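Local atomic coordinates of X-PRO dipeptidase (Streptococcus pyogenes M1 GAS, PDB entry 3O5V), a protein that probably cleaves dipeptides with a C-terminal proline using manganese, and is represented here by its creatinase/prolidase N-terminal domain alone, a part of the full-length enzyme. Residues K15-A20 with T97-F102; P91-K96 with Q114-G119. All blocks are in the same frame, centred on the assembly; numbering follows the deposited sequence.

Contact 1 of 2, residues K15-A20 with T97-F102; sequences KGAELA and TIYAEF
Glu18 sets CG beside its own backbone N (chi1 -60°) and bends again at chi2 (79°), so its carboxylate curls back to the start of strand 97-100; Tyr99, with CG likewise anti to the carbonyl carbon, sends its ring back toward the turn at Lys15-Ala17. Glu18 grips Thr97 at two points. Glu18 N donates to Thr97 O at 3.1 Å, in the carbonyl plane. Thr97 N in turn donates to Glu18 OE1 at 2.9 Å, nearly along the C-O axis. The carboxylate thus stands in for a backbone acceptor where the chain has not yet become a strand. Its other oxygen, OE2, accepts from a water that also donates to Gly16 O and accepts from Thr97 OG1, fixing the threonine hydroxyl. Farther along, Tyr99 N donates to Leu19 O at 2.8 Å in an almost straight bond (172°), and Ala20 and Tyr99 form a parallel beta bridge. On their face of the sheet Ala17 CB abuts the edge of the phenol ring, 3.7 Å from Tyr99 CE2. The Lys15 chain crosses the Tyr99 side chain at about a right angle near its hydroxyl end, with Lys15 CE 3.4 Å from Tyr99 OH, and a water bridges that hydroxyl to Lys15 O. Gly16, at positive phi, closes helix 3-14 with a Schellman motif and turns the chain into the sheet. Leu12 of that helix covers Ala17, Ala20 and Tyr99, while Leu19 and Ile98 line the other face; strands 44-48 and 120-123 flank the parallel pair 19-22 and 97-100.

Contact 2 of 2, residues P91-K96 with Q114-G119; sequences PNTAAK and QTIFSG
Thr93 carries most of the side-chain contact between these two loops. Its CB lies 3.9 Å from Phe117 CE1, the Thr93 and Phe117 side chains crossing at about a right angle. From there OG1 takes the crowded position between backbone N and carbonyl carbon (chi1 61°) and is hydrogen-bonded to Lys87 of helix 82-89. The methyl CG2, anti to the carbonyl carbon, ends 3.5 Å from Ile116 CG2, which itself sits 3.6 Å above one face of the Phe117 ring, toward its rim. Polar backbone groups are joined through water: one molecule is within bonding distance of Thr93 O and Ala95 O and accepts from Gly119 N, while another lies among Thr93 O and Ile116 O and accepts from Ser118 N. Farther on the backbones close directly, Gly119 CA, with no side chain, reaching Ala95 O at 3.4 Å in a CA-H...O contact. The two loops lead from helices 82-89 and 107-114 into the adjacent parallel strands 97-100 and 120-123; Ile116 leans on Trp83 and Ile86 of the first helix, and Phe117 touches Ile21 of strand 19-22 and Phe46 of strand 44-48.

Contacts 1 and 2 have centres 11 Å apart, and their segments alternate along the chain: 15-20, 91-96, 97-102, 114-119. Residues 91-96 run straight into 97-102, so one continuous piece of chain serves both. Contact 1 pairs strands 19-22 and 97-100 within the mixed sheet; contact 2 joins the loops entering strand 97-100 and the outermost strand 120-123. They meet where Phe117 CE1 packs 3.4 Å from Leu19 CD1 and Phe117 CB lies equally close to Ile98 CD1, while Glu18 OE1 also takes a weak hydrogen bond from Lys96 N. Together they tie early and late parts of this creatinase/prolidase N-terminal domain into one alpha/beta core.

Contact 1 of 2, residues K15-A20 with T97-F102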
loop_
_atom_site.group_PDB
_atom_site.type_symbol
_atom_site.label_atom_id
_atom_site.label_comp_id
_atom_site.label_asym_id
_atom_site.label_seq_id
_atom_site.Cartn_x
_atom_site.Cartn_y
_atom_site.Cartn_z
ATOM N N LYS A 15 -2.283 -0.935 -17.589
ATOM C CA LYS A 15 -2.211 0.537 -17.521
ATOM C C LYS A 15 -0.790 1.069 -17.642
ATOM O O LYS A 15 -0.564 2.291 -17.567
ATOM C CB LYS A 15 -2.853 1.069 -16.226
ATOM C CG LYS A 15 -4.279 0.586 -15.969
ATOM C CD LYS A 15 -5.233 0.936 -17.118
ATOM C CE LYS A 15 -5.906 2.275 -16.906
ATOM N NZ LYS A 15 -6.940 2.529 -17.958
ATOM N N GLY A 16 0.171 0.164 -17.824
ATOM C CA GLY A 16 1.588 0.526 -17.863
ATOM C C GLY A 16 2.046 1.241 -16.607
ATOM O O GLY A 16 2.844 2.175 -16.677
ATOM N N ALA A 17 1.535 0.810 -15.455
ATOM C CA ALA A 17 1.940 1.369 -14.163
ATOM C C ALA A 17 2.733 0.325 -13.394
ATOM O O ALA A 17 2.613 -0.870 -13.666
ATOM C CB ALA A 17 0.722 1.794 -13.375
ATOM N N GLU A 18 3.531 0.760 -12.426
ATOM C CA GLU A 18 4.410 -0.176 -11.728
ATOM C C GLU A 18 3.996 -0.450 -10.266
ATOM O O GLU A 18 4.564 -1.334 -9.617
ATOM C CB GLU A 18 5.869 0.315 -11.783
ATOM C CG GLU A 18 6.452 0.471 -13.204
ATOM C CD GLU A 18 6.020 1.761 -13.909
ATOM O OE1 GLU A 18 5.712 2.764 -13.219
ATOM O OE2 GLU A 18 5.997 1.769 -15.166
ATOM N N LEU A 19 3.036 0.316 -9.749
ATOM C CA LEU A 19 2.751 0.300 -8.304
ATOM C C LEU A 19 1.328 0.748 -7.992
ATOM O O LEU A 19 0.875 1.773 -8.501
ATOM C CB LEU A 19 3.708 1.261 -7.588
ATOM C CG LEU A 19 4.304 1.008 -6.190
ATOM C CD1 LEU A 19 4.501 2.300 -5.368
ATOM C CD2 LEU A 19 3.632 -0.073 -5.346
ATOM N N ALA A 20 0.627 -0.011 -7.152
ATOM C CA ALA A 20 -0.633 0.450 -6.562
ATOM C C ALA A 20 -0.418 0.594 -5.061
ATOM O O ALA A 20 0.211 -0.274 -4.434
ATOM C CB ALA A 20 -1.767 -0.531 -6.844
ATOM N N THR A 97 4.752 5.495 -12.746
ATOM C CA THR A 97 3.313 5.667 -12.703
ATOM C C THR A 97 2.788 4.880 -11.510
ATOM O O THR A 97 3.065 3.687 -11.388
ATOM C CB THR A 97 2.643 5.156 -13.993
ATOM O OG1 THR A 97 3.280 5.746 -15.140
ATOM C CG2 THR A 97 1.184 5.520 -13.999
ATOM N N ILE A 98 2.059 5.574 -10.636
ATOM C CA ILE A 98 1.526 5.004 -9.394
ATOM C C ILE A 98 0.006 5.166 -9.343
ATOM O O ILE A 98 -0.537 6.199 -9.743
ATOM C CB ILE A 98 2.197 5.644 -8.155
ATOM C CG1 ILE A 98 3.706 5.416 -8.206
ATOM C CG2 ILE A 98 1.630 5.097 -6.837
ATOM C CD1 ILE A 98 4.468 6.291 -7.258
ATOM N N TYR A 99 -0.683 4.125 -8.888
ATOM C CA TYR A 99 -2.101 4.228 -8.591
ATOM C C TYR A 99 -2.357 4.295 -7.080
ATOM O O TYR A 99 -1.727 3.563 -6.321
ATOM C CB TYR A 99 -2.847 3.058 -9.220
ATOM C CG TYR A 99 -3.181 3.310 -10.672
ATOM C CD1 TYR A 99 -4.473 3.678 -11.047
ATOM C CD2 TYR A 99 -2.206 3.203 -11.664
ATOM C CE1 TYR A 99 -4.793 3.923 -12.372
ATOM C CE2 TYR A 99 -2.517 3.453 -13.008
ATOM C CZ TYR A 99 -3.811 3.811 -13.346
ATOM O OH TYR A 99 -4.134 4.061 -14.659
ATOM N N ALA A 100 -3.264 5.176 -6.651
ATOM C CA ALA A 100 -3.656 5.259 -5.235
ATOM C C ALA A 100 -5.147 5.579 -5.085
ATOM O O ALA A 100 -5.784 6.006 -6.044
ATOM C CB ALA A 100 -2.784 6.290 -4.479
ATOM N N GLU A 101 -5.702 5.349 -3.895
ATOM C CA GLU A 101 -7.145 5.495 -3.665
ATOM C C GLU A 101 -7.479 6.928 -3.280
ATOM O O GLU A 101 -7.494 7.276 -2.086
ATOM C CB GLU A 101 -7.634 4.554 -2.551
ATOM C CG GLU A 101 -7.406 3.097 -2.829
ATOM C CD GLU A 101 -7.954 2.227 -1.719
ATOM O OE1 GLU A 101 -7.211 1.949 -0.749
ATOM O OE2 GLU A 101 -9.135 1.832 -1.813
ATOM N N PHE A 102 -7.777 7.743 -4.291
ATOM C CA PHE A 102 -8.015 9.180 -4.090
ATOM C C PHE A 102 -9.263 9.460 -3.236
ATOM O O PHE A 102 -9.356 10.533 -2.622
ATOM C CB PHE A 102 -8.122 9.913 -5.436
ATOM C CG PHE A 102 -6.798 10.146 -6.153
ATOM C CD1 PHE A 102 -5.587 9.626 -5.677
ATOM C CD2 PHE A 102 -6.782 10.889 -7.342
ATOM C CE1 PHE A 102 -4.384 9.862 -6.365
ATOM C CE2 PHE A 102 -5.599 11.124 -8.037
ATOM C CZ PHE A 102 -4.393 10.609 -7.548
HETATM O O HOH W 1 -1.789 4.854 -16.438
HETATM O O HOH W 2 4.850 3.879 -16.196
#

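Contact 2 of 2, residues P91-K96 with Q114-G119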
loop_
_atom_site.group_PDB
_atom_site.type_symbol
_atom_site.label_atom_id
_atom_site.label_comp_id
_atom_site.label_asym_id
_atom_site.label_seq_id
_atom_site.Cartn_x
_atom_site.Cartn_y
_atom_site.Cartn_z
ATOM N N PRO A 91 11.520 -2.331 -1.346
ATOM C CA PRO A 91 12.596 -2.728 -2.279
ATOM C C PRO A 91 12.920 -1.662 -3.324
ATOM O O PRO A 91 14.036 -1.625 -3.844
ATOM C CB PRO A 91 12.031 -3.977 -2.966
ATOM C CG PRO A 91 10.517 -3.872 -2.787
ATOM C CD PRO A 91 10.319 -3.189 -1.471
ATOM N N ASN A 92 11.953 -0.796 -3.616
ATOM C CA ASN A 92 12.017 0.086 -4.771
ATOM C C ASN A 92 11.042 1.253 -4.619
ATOM O O ASN A 92 9.895 1.046 -4.240
ATOM C CB ASN A 92 11.661 -0.723 -6.032
ATOM C CG ASN A 92 11.819 0.068 -7.303
ATOM O OD1 ASN A 92 12.812 -0.080 -8.019
ATOM N ND2 ASN A 92 10.843 0.900 -7.610
ATOM N N THR A 93 11.492 2.471 -4.915
ATOM C CA THR A 93 10.592 3.633 -4.918
ATOM C C THR A 93 10.614 4.381 -6.262
ATOM O O THR A 93 10.209 5.540 -6.349
ATOM C CB THR A 93 10.890 4.597 -3.737
ATOM O OG1 THR A 93 12.228 5.083 -3.850
ATOM C CG2 THR A 93 10.733 3.889 -2.391
ATOM N N ALA A 94 11.049 3.682 -7.313
ATOM C CA ALA A 94 11.318 4.296 -8.620
ATOM C C ALA A 94 10.174 4.248 -9.639
ATOM O O ALA A 94 10.358 4.677 -10.785
ATOM C CB ALA A 94 12.616 3.703 -9.234
ATOM N N ALA A 95 9.000 3.753 -9.236
ATOM C CA ALA A 95 7.839 3.692 -10.133
ATOM C C ALA A 95 7.567 5.029 -10.827
ATOM O O ALA A 95 7.556 6.082 -10.187
ATOM C CB ALA A 95 6.589 3.222 -9.380
ATOM N N LYS A 96 7.364 4.977 -12.138
ATOM C CA LYS A 96 7.061 6.179 -12.918
ATOM C C LYS A 96 5.585 6.527 -12.859
ATOM O O LYS A 96 5.206 7.703 -12.916
ATOM C CB LYS A 96 7.542 6.014 -14.366
ATOM C CG LYS A 96 9.040 6.312 -14.509
ATOM C CD LYS A 96 9.655 5.762 -15.790
ATOM C CE LYS A 96 11.055 6.359 -15.989
ATOM N NZ LYS A 96 12.068 5.347 -16.421
ATOM N N GLN A 114 4.514 11.427 -1.642
ATOM C CA GLN A 114 5.262 12.179 -2.656
ATOM C C GLN A 114 6.670 12.607 -2.216
ATOM O O GLN A 114 7.491 12.968 -3.068
ATOM C CB GLN A 114 4.455 13.390 -3.155
ATOM C CG GLN A 114 3.304 13.018 -4.101
ATOM C CD GLN A 114 2.583 14.231 -4.691
ATOM O OE1 GLN A 114 2.276 15.190 -3.992
ATOM N NE2 GLN A 114 2.296 14.173 -5.983
ATOM N N THR A 115 6.961 12.552 -0.913
ATOM C CA THR A 115 8.333 12.750 -0.447
ATOM C C THR A 115 9.179 11.500 -0.685
ATOM O O THR A 115 10.405 11.563 -0.605
ATOM C CB THR A 115 8.434 13.149 1.044
ATOM O OG1 THR A 115 8.093 12.026 1.891
ATOM C CG2 THR A 115 7.559 14.360 1.356
ATOM N N ILE A 116 8.515 10.377 -0.977
ATOM C CA ILE A 116 9.165 9.079 -1.222
ATOM C C ILE A 116 9.144 8.715 -2.698
ATOM O O ILE A 116 10.149 8.240 -3.236
ATOM C CB ILE A 116 8.461 7.932 -0.421
ATOM C CG1 ILE A 116 8.553 8.181 1.076
ATOM C CG2 ILE A 116 9.041 6.550 -0.775
ATOM C CD1 ILE A 116 7.568 7.366 1.878
ATOM N N PHE A 117 7.991 8.899 -3.339
ATOM C CA PHE A 117 7.797 8.518 -4.729
ATOM C C PHE A 117 7.694 9.773 -5.582
ATOM O O PHE A 117 6.839 10.638 -5.346
ATOM C CB PHE A 117 6.515 7.690 -4.897
ATOM C CG PHE A 117 6.498 6.413 -4.100
ATOM C CD1 PHE A 117 7.013 5.235 -4.641
ATOM C CD2 PHE A 117 5.962 6.390 -2.809
ATOM C CE1 PHE A 117 6.999 4.046 -3.909
ATOM C CE2 PHE A 117 5.949 5.204 -2.057
ATOM C CZ PHE A 117 6.469 4.032 -2.614
ATOM N N SER A 118 8.554 9.867 -6.585
ATOM C CA SER A 118 8.553 11.039 -7.436
ATOM C C SER A 118 7.699 10.818 -8.680
ATOM O O SER A 118 7.501 11.742 -9.464
ATOM C CB SER A 118 9.993 11.457 -7.784
ATOM O OG SER A 118 10.633 10.426 -8.507
ATOM N N GLY A 119 7.151 9.609 -8.830
ATOM C CA GLY A 119 6.309 9.278 -9.982
ATOM C C GLY A 119 4.957 9.972 -10.053
ATOM O O GLY A 119 4.559 10.691 -9.130
HETATM O O HOH W 3 8.182 7.003 -7.690
HETATM O O HOH W 4 10.950 8.134 -6.247
HETATM O O HOH W 5 9.773 8.298 -10.749
#